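Local coordinates for protein Non-sulfated chondroitin lyase E66 (Autographa californica nucleopolyhedrovirus, PDB 3VSN) that acts as a chondroitin lyase of the baculovirus occlusion-derived virion envelope, with an essential role in oral infectivity, at residues W37-L42 and R91-S96; Q212-Q215 and I219-I222; G287-V292 and I313-A318; T525-N530 and L535-I540; Y631-C636 and N641-N646. All coordinates share one frame; numbering follows the deposited sequence.

Contact 1: residues W37-L42 and R91-S96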
# COMPACT_ATOMS: atom_id res chain seq x y z
N TRP A 37 -21.89 -10.13 -18.67
CA TRP A 37 -20.73 -10.17 -17.78
C TRP A 37 -20.60 -8.88 -17.00
O TRP A 37 -20.33 -8.91 -15.79
CB TRP A 37 -19.47 -10.47 -18.58
CG TRP A 37 -18.17 -10.36 -17.82
CD1 TRP A 37 -17.50 -11.37 -17.13
CD2 TRP A 37 -17.34 -9.16 -17.66
NE1 TRP A 37 -16.34 -10.88 -16.56
CE2 TRP A 37 -16.19 -9.56 -16.84
CE3 TRP A 37 -17.43 -7.84 -18.09
CZ2 TRP A 37 -15.19 -8.67 -16.49
CZ3 TRP A 37 -16.41 -6.95 -17.73
CH2 TRP A 37 -15.32 -7.35 -16.94
N PHE A 38 -20.84 -7.75 -17.67
CA PHE A 38 -20.78 -6.43 -17.04
C PHE A 38 -21.77 -6.31 -15.88
O PHE A 38 -21.41 -5.89 -14.78
CB PHE A 38 -21.03 -5.33 -18.08
CG PHE A 38 -20.89 -3.92 -17.55
CD1 PHE A 38 -21.94 -3.32 -16.85
CD2 PHE A 38 -19.73 -3.19 -17.77
CE1 PHE A 38 -21.82 -2.02 -16.37
CE2 PHE A 38 -19.60 -1.89 -17.29
CZ PHE A 38 -20.65 -1.31 -16.59
N LYS A 39 -23.02 -6.70 -16.14
CA LYS A 39 -24.07 -6.65 -15.13
C LYS A 39 -23.83 -7.64 -13.99
O LYS A 39 -24.09 -7.33 -12.83
CB LYS A 39 -25.44 -6.90 -15.77
CG LYS A 39 -25.89 -5.77 -16.69
CD LYS A 39 -27.02 -6.22 -17.59
CE LYS A 39 -28.32 -6.38 -16.82
NZ LYS A 39 -29.36 -7.03 -17.68
N ASN A 40 -23.33 -8.83 -14.33
CA ASN A 40 -22.98 -9.85 -13.34
C ASN A 40 -21.90 -9.37 -12.36
O ASN A 40 -21.94 -9.70 -11.17
CB ASN A 40 -22.51 -11.14 -14.02
CG ASN A 40 -23.65 -11.97 -14.57
OD1 ASN A 40 -24.82 -11.70 -14.31
ND2 ASN A 40 -23.32 -12.99 -15.35
N ASN A 41 -20.97 -8.58 -12.86
CA ASN A 41 -19.78 -8.20 -12.10
C ASN A 41 -19.75 -6.75 -11.65
O ASN A 41 -18.76 -6.32 -11.03
CB ASN A 41 -18.52 -8.54 -12.90
CG ASN A 41 -18.35 -10.03 -13.11
OD1 ASN A 41 -18.52 -10.55 -14.22
ND2 ASN A 41 -18.01 -10.74 -12.05
N LEU A 42 -20.81 -5.99 -11.93
CA LEU A 42 -20.83 -4.55 -11.67
C LEU A 42 -20.57 -4.18 -10.20
O LEU A 42 -19.71 -3.34 -9.93
CB LEU A 42 -22.12 -3.89 -12.17
CG LEU A 42 -22.20 -2.36 -12.01
CD1 LEU A 42 -21.00 -1.64 -12.62
CD2 LEU A 42 -23.49 -1.81 -12.62
N ARG A 91 -26.88 0.72 -8.01
CA ARG A 91 -28.08 0.50 -7.19
C ARG A 91 -29.20 -0.16 -8.00
O ARG A 91 -29.83 -1.11 -7.53
CB ARG A 91 -28.59 1.81 -6.59
CG ARG A 91 -27.70 2.43 -5.53
CD ARG A 91 -28.45 3.48 -4.72
NE ARG A 91 -29.56 2.88 -3.97
CZ ARG A 91 -30.44 3.56 -3.25
NH1 ARG A 91 -30.38 4.89 -3.16
NH2 ARG A 91 -31.41 2.91 -2.61
N TYR A 92 -29.43 0.34 -9.21
CA TYR A 92 -30.45 -0.21 -10.10
C TYR A 92 -30.18 -1.69 -10.41
O TYR A 92 -31.11 -2.50 -10.52
CB TYR A 92 -30.50 0.59 -11.40
CG TYR A 92 -31.56 0.10 -12.36
CD1 TYR A 92 -32.87 0.54 -12.26
CD2 TYR A 92 -31.25 -0.82 -13.37
CE1 TYR A 92 -33.85 0.09 -13.13
CE2 TYR A 92 -32.22 -1.28 -14.24
CZ TYR A 92 -33.52 -0.82 -14.12
OH TYR A 92 -34.48 -1.27 -14.98
N ASN A 93 -28.90 -2.02 -10.54
CA ASN A 93 -28.45 -3.34 -10.97
C ASN A 93 -28.26 -4.33 -9.81
O ASN A 93 -28.11 -5.53 -10.03
CB ASN A 93 -27.16 -3.18 -11.78
CG ASN A 93 -26.65 -4.49 -12.34
OD1 ASN A 93 -25.64 -5.02 -11.87
ND2 ASN A 93 -27.33 -5.02 -13.36
N ASN A 94 -28.29 -3.82 -8.58
CA ASN A 94 -27.97 -4.63 -7.39
C ASN A 94 -29.20 -5.31 -6.78
O ASN A 94 -30.09 -4.64 -6.24
CB ASN A 94 -27.23 -3.78 -6.35
CG ASN A 94 -26.76 -4.59 -5.15
OD1 ASN A 94 -26.56 -5.81 -5.24
ND2 ASN A 94 -26.58 -3.92 -4.02
N THR A 95 -29.21 -6.64 -6.85
CA THR A 95 -30.35 -7.46 -6.43
C THR A 95 -30.89 -7.15 -5.02
O THR A 95 -32.10 -7.22 -4.80
CB THR A 95 -30.03 -8.97 -6.51
OG1 THR A 95 -28.91 -9.27 -5.67
CG2 THR A 95 -29.70 -9.38 -7.95
N SER A 96 -30.00 -6.80 -4.10
CA SER A 96 -30.41 -6.54 -2.71
C SER A 96 -30.82 -5.09 -2.43
O SER A 96 -31.35 -4.80 -1.35
CB SER A 96 -29.34 -7.00 -1.73
OG SER A 96 -28.13 -6.27 -1.90

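Contact 2: residues Q212-Q215 and I219-I222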
# COMPACT_ATOMS: atom_id res chain seq x y z
N GLN A 212 -11.26 -7.08 -34.07
CA GLN A 212 -11.04 -5.87 -34.87
C GLN A 212 -10.57 -4.70 -34.02
O GLN A 212 -9.59 -4.02 -34.37
CB GLN A 212 -12.32 -5.47 -35.61
CG GLN A 212 -12.79 -6.43 -36.69
CD GLN A 212 -13.95 -5.87 -37.49
OE1 GLN A 212 -13.75 -5.13 -38.46
NE2 GLN A 212 -15.17 -6.22 -37.10
N ILE A 213 -11.27 -4.46 -32.91
CA ILE A 213 -10.95 -3.37 -31.99
C ILE A 213 -9.52 -3.50 -31.46
O ILE A 213 -8.79 -2.50 -31.37
CB ILE A 213 -11.97 -3.31 -30.82
CG1 ILE A 213 -13.39 -3.10 -31.36
CG2 ILE A 213 -11.61 -2.20 -29.84
CD1 ILE A 213 -14.49 -3.65 -30.47
N ARG A 214 -9.13 -4.73 -31.13
CA ARG A 214 -7.78 -5.05 -30.67
C ARG A 214 -6.68 -4.48 -31.57
O ARG A 214 -5.66 -3.99 -31.08
CB ARG A 214 -7.63 -6.57 -30.53
CG ARG A 214 -6.23 -7.12 -30.78
CD ARG A 214 -5.51 -7.46 -29.49
NE ARG A 214 -5.95 -8.75 -28.96
CZ ARG A 214 -5.26 -9.48 -28.09
NH1 ARG A 214 -4.08 -9.07 -27.64
NH2 ARG A 214 -5.75 -10.64 -27.67
N GLN A 215 -6.91 -4.53 -32.88
CA GLN A 215 -5.90 -4.13 -33.87
C GLN A 215 -5.75 -2.62 -34.05
O GLN A 215 -4.77 -2.17 -34.66
CB GLN A 215 -6.16 -4.82 -35.22
CG GLN A 215 -5.87 -6.32 -35.21
CD GLN A 215 -4.47 -6.66 -34.72
OE1 GLN A 215 -3.47 -6.12 -35.20
NE2 GLN A 215 -4.39 -7.56 -33.74
N ILE A 219 -5.83 1.15 -29.12
CA ILE A 219 -5.92 -0.04 -28.27
C ILE A 219 -4.54 -0.69 -28.10
O ILE A 219 -4.20 -1.16 -27.01
CB ILE A 219 -6.98 -1.04 -28.81
CG1 ILE A 219 -8.39 -0.44 -28.71
CG2 ILE A 219 -6.90 -2.39 -28.10
CD1 ILE A 219 -8.96 -0.34 -27.30
N GLN A 220 -3.74 -0.69 -29.17
CA GLN A 220 -2.37 -1.21 -29.13
C GLN A 220 -1.50 -0.43 -28.14
O GLN A 220 -0.68 -1.02 -27.44
CB GLN A 220 -1.74 -1.22 -30.52
CG GLN A 220 -2.32 -2.26 -31.47
CD GLN A 220 -1.88 -3.68 -31.14
OE1 GLN A 220 -2.71 -4.56 -30.92
NE2 GLN A 220 -0.57 -3.90 -31.10
N GLU A 221 -1.69 0.88 -28.08
CA GLU A 221 -1.00 1.72 -27.10
C GLU A 221 -1.39 1.34 -25.66
O GLU A 221 -0.53 1.24 -24.79
CB GLU A 221 -1.28 3.21 -27.35
CG GLU A 221 -0.63 3.75 -28.62
CD GLU A 221 -0.94 5.21 -28.88
OE1 GLU A 221 -1.51 5.89 -28.00
OE2 GLU A 221 -0.59 5.69 -29.98
N ILE A 222 -2.69 1.12 -25.45
CA ILE A 222 -3.20 0.73 -24.13
C ILE A 222 -2.70 -0.65 -23.72
O ILE A 222 -2.31 -0.86 -22.57
CB ILE A 222 -4.75 0.82 -24.06
CG1 ILE A 222 -5.19 2.29 -24.14
CG2 ILE A 222 -5.28 0.18 -22.78
CD1 ILE A 222 -6.68 2.48 -24.36

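Contact 3: residues G287-V292 and I313-A318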
# COMPACT_ATOMS: atom_id res chain seq x y z
N GLY A 287 -0.97 -5.11 0.71
CA GLY A 287 -2.36 -4.90 1.11
C GLY A 287 -2.91 -5.86 2.14
O GLY A 287 -2.19 -6.74 2.63
N SER A 288 -4.18 -5.69 2.47
CA SER A 288 -4.91 -6.58 3.38
C SER A 288 -6.40 -6.48 3.07
O SER A 288 -6.85 -5.46 2.53
CB SER A 288 -4.64 -6.21 4.84
OG SER A 288 -5.18 -4.94 5.16
N PRO A 289 -7.18 -7.52 3.41
CA PRO A 289 -8.62 -7.50 3.11
C PRO A 289 -9.35 -6.30 3.71
O PRO A 289 -10.29 -5.79 3.10
CB PRO A 289 -9.12 -8.81 3.74
CG PRO A 289 -7.94 -9.71 3.70
CD PRO A 289 -6.77 -8.81 4.00
N GLU A 290 -8.90 -5.84 4.88
CA GLU A 290 -9.53 -4.70 5.55
C GLU A 290 -9.18 -3.35 4.92
O GLU A 290 -9.77 -2.32 5.27
CB GLU A 290 -9.19 -4.69 7.05
CG GLU A 290 -9.80 -5.85 7.85
CD GLU A 290 -9.14 -7.19 7.55
OE1 GLU A 290 -7.92 -7.23 7.32
OE2 GLU A 290 -9.85 -8.22 7.54
N GLY A 291 -8.21 -3.34 4.01
CA GLY A 291 -7.79 -2.10 3.34
C GLY A 291 -6.61 -1.41 4.00
O GLY A 291 -6.19 -0.34 3.56
N VAL A 292 -6.09 -2.01 5.06
CA VAL A 292 -4.89 -1.50 5.74
C VAL A 292 -3.65 -1.79 4.90
O VAL A 292 -3.45 -2.91 4.41
CB VAL A 292 -4.75 -2.08 7.18
CG1 VAL A 292 -3.57 -1.46 7.90
CG2 VAL A 292 -6.03 -1.81 7.97
N ILE A 313 -8.11 -8.42 -4.64
CA ILE A 313 -7.78 -9.85 -4.69
C ILE A 313 -8.32 -10.56 -3.45
O ILE A 313 -8.78 -9.92 -2.50
CB ILE A 313 -6.25 -10.08 -4.77
CG1 ILE A 313 -5.54 -9.52 -3.52
CG2 ILE A 313 -5.67 -9.47 -6.04
CD1 ILE A 313 -4.11 -9.99 -3.37
N THR A 314 -8.30 -11.89 -3.49
CA THR A 314 -8.48 -12.70 -2.29
C THR A 314 -7.09 -12.91 -1.69
O THR A 314 -6.21 -13.46 -2.35
CB THR A 314 -9.14 -14.06 -2.59
OG1 THR A 314 -10.46 -13.84 -3.10
CG2 THR A 314 -9.24 -14.91 -1.31
N TYR A 315 -6.91 -12.44 -0.46
CA TYR A 315 -5.60 -12.44 0.19
C TYR A 315 -5.33 -13.76 0.92
O TYR A 315 -6.18 -14.21 1.69
CB TYR A 315 -5.51 -11.30 1.20
CG TYR A 315 -5.45 -9.91 0.62
CD1 TYR A 315 -6.62 -9.23 0.24
CD2 TYR A 315 -4.24 -9.24 0.48
CE1 TYR A 315 -6.57 -7.94 -0.27
CE2 TYR A 315 -4.17 -7.96 -0.03
CZ TYR A 315 -5.34 -7.31 -0.40
OH TYR A 315 -5.27 -6.03 -0.90
N PRO A 316 -4.14 -14.36 0.71
CA PRO A 316 -3.77 -15.54 1.48
C PRO A 316 -3.24 -15.16 2.86
O PRO A 316 -2.78 -14.02 3.06
CB PRO A 316 -2.65 -16.16 0.65
CG PRO A 316 -2.01 -15.01 -0.04
CD PRO A 316 -3.12 -14.01 -0.30
N LEU A 317 -3.31 -16.08 3.81
CA LEU A 317 -2.64 -15.93 5.10
C LEU A 317 -1.20 -16.34 4.87
O LEU A 317 -0.92 -17.51 4.62
CB LEU A 317 -3.30 -16.81 6.16
CG LEU A 317 -4.81 -16.67 6.40
CD1 LEU A 317 -5.37 -17.91 7.09
CD2 LEU A 317 -5.15 -15.41 7.17
N ALA A 318 -0.28 -15.37 4.91
CA ALA A 318 1.09 -15.62 4.47
C ALA A 318 2.06 -14.55 4.92
O ALA A 318 1.66 -13.44 5.29
CB ALA A 318 1.14 -15.76 2.95

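Contact 4: residues T525-N530 and L535-I540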
# COMPACT_ATOMS: atom_id res chain seq x y z
N THR A 525 7.88 4.64 29.36
CA THR A 525 7.34 5.82 30.03
C THR A 525 6.27 6.46 29.15
O THR A 525 6.23 6.24 27.94
CB THR A 525 8.44 6.86 30.37
OG1 THR A 525 9.23 7.12 29.20
CG2 THR A 525 9.34 6.34 31.49
N VAL A 526 5.39 7.24 29.79
CA VAL A 526 4.23 7.83 29.13
C VAL A 526 4.40 9.34 28.98
O VAL A 526 4.82 10.02 29.91
CB VAL A 526 2.94 7.54 29.93
CG1 VAL A 526 1.73 8.24 29.31
CG2 VAL A 526 2.69 6.04 30.01
N ARG A 527 4.07 9.86 27.79
CA ARG A 527 4.17 11.29 27.51
C ARG A 527 3.20 11.70 26.41
O ARG A 527 2.92 10.91 25.50
CB ARG A 527 5.60 11.64 27.10
CG ARG A 527 5.88 13.12 26.90
CD ARG A 527 7.33 13.35 26.52
NE ARG A 527 7.65 12.72 25.24
CZ ARG A 527 7.51 13.31 24.05
NH1 ARG A 527 7.05 14.55 23.95
NH2 ARG A 527 7.82 12.64 22.95
N SER A 528 2.69 12.93 26.50
CA SER A 528 1.87 13.53 25.44
C SER A 528 2.66 14.61 24.68
O SER A 528 2.96 15.66 25.24
CB SER A 528 0.58 14.14 26.02
OG SER A 528 -0.23 13.14 26.60
N PRO A 529 2.99 14.35 23.40
CA PRO A 529 3.78 15.30 22.60
C PRO A 529 2.99 16.52 22.13
O PRO A 529 3.58 17.56 21.82
CB PRO A 529 4.22 14.47 21.40
CG PRO A 529 3.15 13.43 21.25
CD PRO A 529 2.70 13.11 22.65
N ASN A 530 1.67 16.38 22.04
CA ASN A 530 0.75 17.47 21.71
C ASN A 530 -0.64 17.11 22.24
O ASN A 530 -0.81 16.06 22.88
CB ASN A 530 0.74 17.77 20.20
CG ASN A 530 0.30 16.59 19.35
OD1 ASN A 530 -0.64 15.86 19.71
ND2 ASN A 530 0.95 16.40 18.21
N LEU A 535 1.67 8.84 24.11
CA LEU A 535 2.69 7.85 23.75
C LEU A 535 3.14 7.00 24.92
O LEU A 535 3.16 7.46 26.07
CB LEU A 535 3.93 8.55 23.19
CG LEU A 535 3.85 9.55 22.04
CD1 LEU A 535 5.19 10.24 21.87
CD2 LEU A 535 3.43 8.86 20.74
N VAL A 536 3.51 5.76 24.62
CA VAL A 536 4.42 4.99 25.46
C VAL A 536 5.73 4.98 24.68
O VAL A 536 5.74 4.65 23.48
CB VAL A 536 3.92 3.54 25.68
CG1 VAL A 536 4.94 2.75 26.49
CG2 VAL A 536 2.57 3.54 26.37
N GLU A 537 6.82 5.35 25.33
CA GLU A 537 8.10 5.50 24.62
C GLU A 537 9.28 5.01 25.45
O GLU A 537 9.18 4.85 26.66
CB GLU A 537 8.31 6.96 24.19
CG GLU A 537 8.43 7.95 25.35
CD GLU A 537 8.46 9.41 24.92
OE1 GLU A 537 8.13 9.72 23.76
OE2 GLU A 537 8.80 10.27 25.77
N GLN A 538 10.39 4.76 24.77
CA GLN A 538 11.66 4.48 25.42
C GLN A 538 12.60 5.65 25.14
O GLN A 538 13.02 5.87 23.99
CB GLN A 538 12.26 3.15 24.95
CG GLN A 538 11.53 1.93 25.52
CD GLN A 538 12.16 0.60 25.11
OE1 GLN A 538 13.22 0.56 24.49
NE2 GLN A 538 11.50 -0.49 25.46
N ILE A 539 12.91 6.41 26.19
CA ILE A 539 13.75 7.59 26.07
C ILE A 539 15.22 7.18 25.94
O ILE A 539 15.71 6.34 26.70
CB ILE A 539 13.54 8.57 27.25
CG1 ILE A 539 12.08 9.07 27.27
CG2 ILE A 539 14.50 9.76 27.14
CD1 ILE A 539 11.65 9.70 28.58
N ILE A 540 15.91 7.77 24.96
CA ILE A 540 17.32 7.48 24.71
C ILE A 540 18.15 8.76 24.85
O ILE A 540 17.76 9.82 24.35
CB ILE A 540 17.52 6.83 23.32
CG1 ILE A 540 16.82 7.65 22.21
CG2 ILE A 540 17.00 5.39 23.33
CD1 ILE A 540 17.13 7.21 20.79
O HOH W 1 11.63 5.81 28.75
O HOH W 2 8.14 9.41 28.33

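Contact 5: residues Y631-C636 and N641-N646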
# COMPACT_ATOMS: atom_id res chain seq x y z
N TYR A 631 21.79 -30.14 7.39
CA TYR A 631 20.94 -29.42 6.46
C TYR A 631 21.25 -29.73 5.00
O TYR A 631 22.33 -30.24 4.67
CB TYR A 631 21.02 -27.91 6.72
CG TYR A 631 22.37 -27.32 6.41
CD1 TYR A 631 23.40 -27.34 7.35
CD2 TYR A 631 22.62 -26.74 5.17
CE1 TYR A 631 24.65 -26.80 7.05
CE2 TYR A 631 23.86 -26.19 4.87
CZ TYR A 631 24.87 -26.23 5.81
OH TYR A 631 26.09 -25.70 5.51
N SER A 632 20.30 -29.41 4.14
CA SER A 632 20.38 -29.65 2.71
C SER A 632 19.85 -28.41 1.98
O SER A 632 18.84 -27.83 2.41
CB SER A 632 19.54 -30.88 2.36
OG SER A 632 19.57 -31.15 0.97
N PRO A 633 20.51 -27.99 0.88
CA PRO A 633 20.06 -26.81 0.14
C PRO A 633 18.75 -27.06 -0.61
O PRO A 633 18.57 -28.12 -1.20
CB PRO A 633 21.20 -26.57 -0.86
CG PRO A 633 21.77 -27.93 -1.09
CD PRO A 633 21.69 -28.62 0.24
N SER A 634 17.85 -26.08 -0.58
CA SER A 634 16.55 -26.19 -1.26
C SER A 634 16.49 -25.38 -2.56
O SER A 634 15.88 -25.82 -3.53
CB SER A 634 15.41 -25.78 -0.32
OG SER A 634 15.34 -26.63 0.80
N ASN A 635 17.10 -24.20 -2.56
CA ASN A 635 17.04 -23.31 -3.73
C ASN A 635 18.42 -22.78 -4.11
O ASN A 635 18.56 -21.73 -4.75
CB ASN A 635 16.06 -22.15 -3.46
CG ASN A 635 16.61 -21.14 -2.47
OD1 ASN A 635 17.54 -21.42 -1.71
ND2 ASN A 635 16.04 -19.93 -2.48
N CYS A 636 19.45 -23.51 -3.70
CA CYS A 636 20.82 -23.10 -3.93
C CYS A 636 21.69 -24.34 -4.12
O CYS A 636 21.21 -25.46 -3.95
CB CYS A 636 21.32 -22.20 -2.80
SG CYS A 636 21.09 -22.84 -1.12
N ASN A 641 33.31 -22.20 -1.32
CA ASN A 641 33.23 -22.60 0.09
C ASN A 641 31.87 -22.31 0.71
O ASN A 641 31.78 -21.81 1.84
CB ASN A 641 34.35 -21.94 0.89
CG ASN A 641 34.73 -22.72 2.14
OD1 ASN A 641 34.56 -23.94 2.20
ND2 ASN A 641 35.26 -22.02 3.13
N GLY A 642 30.80 -22.62 -0.02
CA GLY A 642 29.45 -22.36 0.45
C GLY A 642 28.41 -22.71 -0.60
O GLY A 642 28.59 -23.67 -1.36
N PHE A 643 27.34 -21.93 -0.65
CA PHE A 643 26.25 -22.15 -1.60
C PHE A 643 25.98 -20.91 -2.43
O PHE A 643 26.21 -19.79 -1.98
CB PHE A 643 24.96 -22.53 -0.87
CG PHE A 643 25.05 -23.79 -0.07
CD1 PHE A 643 24.75 -25.02 -0.65
CD2 PHE A 643 25.42 -23.75 1.27
CE1 PHE A 643 24.84 -26.19 0.10
CE2 PHE A 643 25.50 -24.91 2.02
CZ PHE A 643 25.21 -26.13 1.43
N LYS A 644 25.47 -21.12 -3.63
CA LYS A 644 25.10 -20.04 -4.53
C LYS A 644 23.63 -20.22 -4.89
O LYS A 644 23.18 -21.34 -5.10
CB LYS A 644 25.97 -20.09 -5.78
CG LYS A 644 25.69 -19.04 -6.84
CD LYS A 644 26.72 -19.15 -7.95
CE LYS A 644 26.35 -18.31 -9.16
NZ LYS A 644 26.51 -16.86 -8.86
N LEU A 645 22.89 -19.12 -4.96
CA LEU A 645 21.47 -19.17 -5.31
C LEU A 645 21.24 -19.77 -6.70
O LEU A 645 21.97 -19.46 -7.64
CB LEU A 645 20.86 -17.76 -5.27
CG LEU A 645 20.77 -17.07 -3.90
CD1 LEU A 645 20.38 -15.61 -4.08
CD2 LEU A 645 19.80 -17.78 -2.97
N ASN A 646 20.24 -20.65 -6.81
CA ASN A 646 19.84 -21.20 -8.11
C ASN A 646 19.40 -20.09 -9.06
O ASN A 646 19.70 -20.13 -10.25
CB ASN A 646 18.71 -22.22 -7.96
CG ASN A 646 19.17 -23.53 -7.34
OD1 ASN A 646 20.36 -23.79 -7.21
ND2 ASN A 646 18.21 -24.37 -6.95

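Contact 1: residues W37-L42 and R91-S96
K39 and N93 are the nearest residues across this meeting of two helices of the alpha/alpha toroid, their CA atoms 6.9 Å apart. K39 lies within helix 29-48, whereas N93 sits where the chain is leaving helix 75-93: the N94 backbone N still bonds to R91 O at 3.3 Å, and the residues after it run on as loop. The backbones come close at this one pair, and the 145 Å² buried between the two segments comes from three residues, K39, L42 and N93.

N93 carries the contact. Its CG is anti to the backbone N (chi1 -177°), which carries the amide across to helix 29-48, into the gap between K39 and L42, one turn apart. The amide carbon N93 CG comes within 3.9 Å of K39 O, so the polar end lies against that helix carbonyl. The side chain of K39 crosses that of N93 at about a right angle, touching the end of the amide with CB, CG and CE; a bend at chi3 (72°) then leads its amine away to N156 OD1, with a weak long ion pair to E157.

On the other flank is L42, buried and also packed on V154 of helix 138-154, the helix that covers F38 as well. One of its branches supplies the apolar half of the contact: L42 CD2 reaches N93 CB at 4.0 Å.

Contact 2: residues Q212-Q215 and I219-I222
I213 and I219 meet because matching first torsions aim one branch of each at the other. In I213, chi1 of -60° sets CG2 anti to the backbone N, facing the second segment, while CG1 and CD1 lead away. In I219, chi1 of -66° lays CG1 beside its own backbone N, and I213 CG2 touches this I219 CG1 at 3.8 Å. A further bend at chi2 (-72°) folds the tip of I219 back, so that I219 CD1 lies 4.1 Å from I213 CG2.

The rest is side chain against carbonyl. I219 straddles two successive peptide oxygens: its CG1 is 3.4 Å from I213 O, and its CG2 is 3.6 Å from R214 O. Q220, bent at its own chi2, curls its chain over the same stretch, bringing Q220 CG to 3.8 Å from R214 O on the exposed side of the corner.

This is the tight corner between the short helices 210-214 and 217-225 of the N-terminal helical domain; CA atoms of R214 and I219 are 5.9 Å apart. On the buried side, I213 rests on Q203 and M204 and I219 on T200, all of helix 189-205, while F269 of helix 262-269 packs against both R214 and I219.

Contact 3: residues G287-V292 and I313-A318
A type I beta turn from S288 to G291, in the loop region between helix 276-284 and strand 318-322, presents its leading edge to the ring of Y315. The turn closes through G291 N to S288 O at 2.9 Å, and S288 OG ties its exit by donating to V292 O at 2.8 Å, in the carbonyl plane and on a lone pair. G291 has a positive phi (94°), which by itself calls for glycine.

One face of the Y315 ring lies under the backbone entering the turn, with S288 C and P289 N both above it and offset toward the rim. The proline ring continues this cover as a CH-pi contact, P289 CD standing 4.1 Å from the Y315 ring centroid and 28° off the ring normal. At the far end of the ring Y315 CE2 comes to 3.3 Å from G287 C. G287 has no side chain, which leaves room for the Y315 hydroxyl beside its CA (OH to G287 CA 3.7 Å). The opposite face is filled from within its own segment: I313 CG1 lies 3.7 Å above the ring plane, over its centre. The ring is thus sandwiched, and its hydroxyl hydrogen-bonds with I309 O.

I283 of helix 276-284 touches Y315 and I313, while L331 of strand 327-331 packs on S288, P289 and Y315, so the contact sits between that helix and the antiparallel sheet that follows.

Contact 4: residues T525-N530 and L535-I540
T525 pairs with E537 and R527 with L535 in an antiparallel beta hairpin, 525-530 with 533-540, whose first strand is an outermost strand of a four-stranded sheet. Both are hydrogen-bonded pairs, with the backbone N-H and C=O of all four residues satisfied: T525 N gives to E537 O at 3.0 Å and E537 N to T525 O at 2.8 Å, R527 N to L535 O at 3.1 Å and L535 N to R527 O at 2.8 Å. V526 and V536 form the non-hydrogen-bonded pair between them.

On the face bearing T525, R527, L535 and E537, the guanidinium grips the carboxylate side-on in a two-pronged salt bridge. R527 NE meets E537 OE2 at 2.8 Å (163° at the hydrogen), and R527 NH2 reaches the syn lone pair of OE1 at 3.0 Å; the planes are 33° apart. R527 NH1 bonds to L394 O. OE2 has a second ionic partner in R473 and accepts from a water, gathering positive charge that would probably favour an ionised E537. That water ties T525 OG1 to the carboxylate, while another joins T525 OG1 to I539 N. Beside the arginine, L535 runs the same way, and P529 CD packs on L535 CG at 3.8 Å.

Contact 5: residues Y631-C636 and N641-N646
C636 and L645 form a single antiparallel, non-hydrogen-bonded pair, their CA atoms 4.2 Å apart, at the base of the hairpin of strands 636-639 and 642-645. Strand 631-633, which leads into it, is an outermost strand of a neighbouring seven-stranded sheet, so residues 631-636 pass from one sheet to the other.

The tight part is built round the buried ring of F643, reached by three side chains from different directions. Y631 comes from opposite it, rim to rim: Y631 CE2 touches F643 CE2 at 3.5 Å, with the planes 62° apart and neither ring over the face of the other. F643 CE2 lies in the plane of the tyrosine ring, and the tyrosine hydroxyl in turn lies at the edge of the phenylalanine. P633 crosses at about a right angle, its CG 3.7 Å from F643 CE1. C636 adds an oblique sulfur-aromatic contact, SG lying 4.9 Å from the F643 ring centroid and 42° off the normal; chi1 of 51° turns the sulfur to this side. The cysteine also packs closely on the backbone of the next residue, C636 CB lying 3.1 Å from K644 O. F656 of strand 654-658 meets both aromatic rings edge-to-face, and F614 meets F643 likewise, closing an aromatic cluster.

Beyond the cysteine the contact thins toward solvent, with S634 and N646 exposed. One bond joins the backbones here, N646 N to N635 O at 2.9 Å. The N635 amide is engaged elsewhere, with I655 N and Q653 O, whereas the side-chain amide of N646 lies against the N635-C636 peptide, with N646 OD1 3.4 Å from C636 CA.

How the contacts relate
The five contacts follow one another along the chain without touching. Contacts 1 and 2, centres 27 Å apart, belong to the N-terminal helical domain. Contact 4 lies within one beta sheet and contact 5 joins two others, their centres 46 Å apart. Contact 3 is the most central, 11 Å from the centre of the chain (centre to centre): its centre is 24 Å from that of contact 1 and 32 Å from those of contacts 4 and 5. All five lie away from the catalytic residues N191, H246 and Y254; helix 189-205, which packs on contact 2, also carries N191, and R300, the transition-state stabiliser, falls between the segments of contact 3 in sequence only.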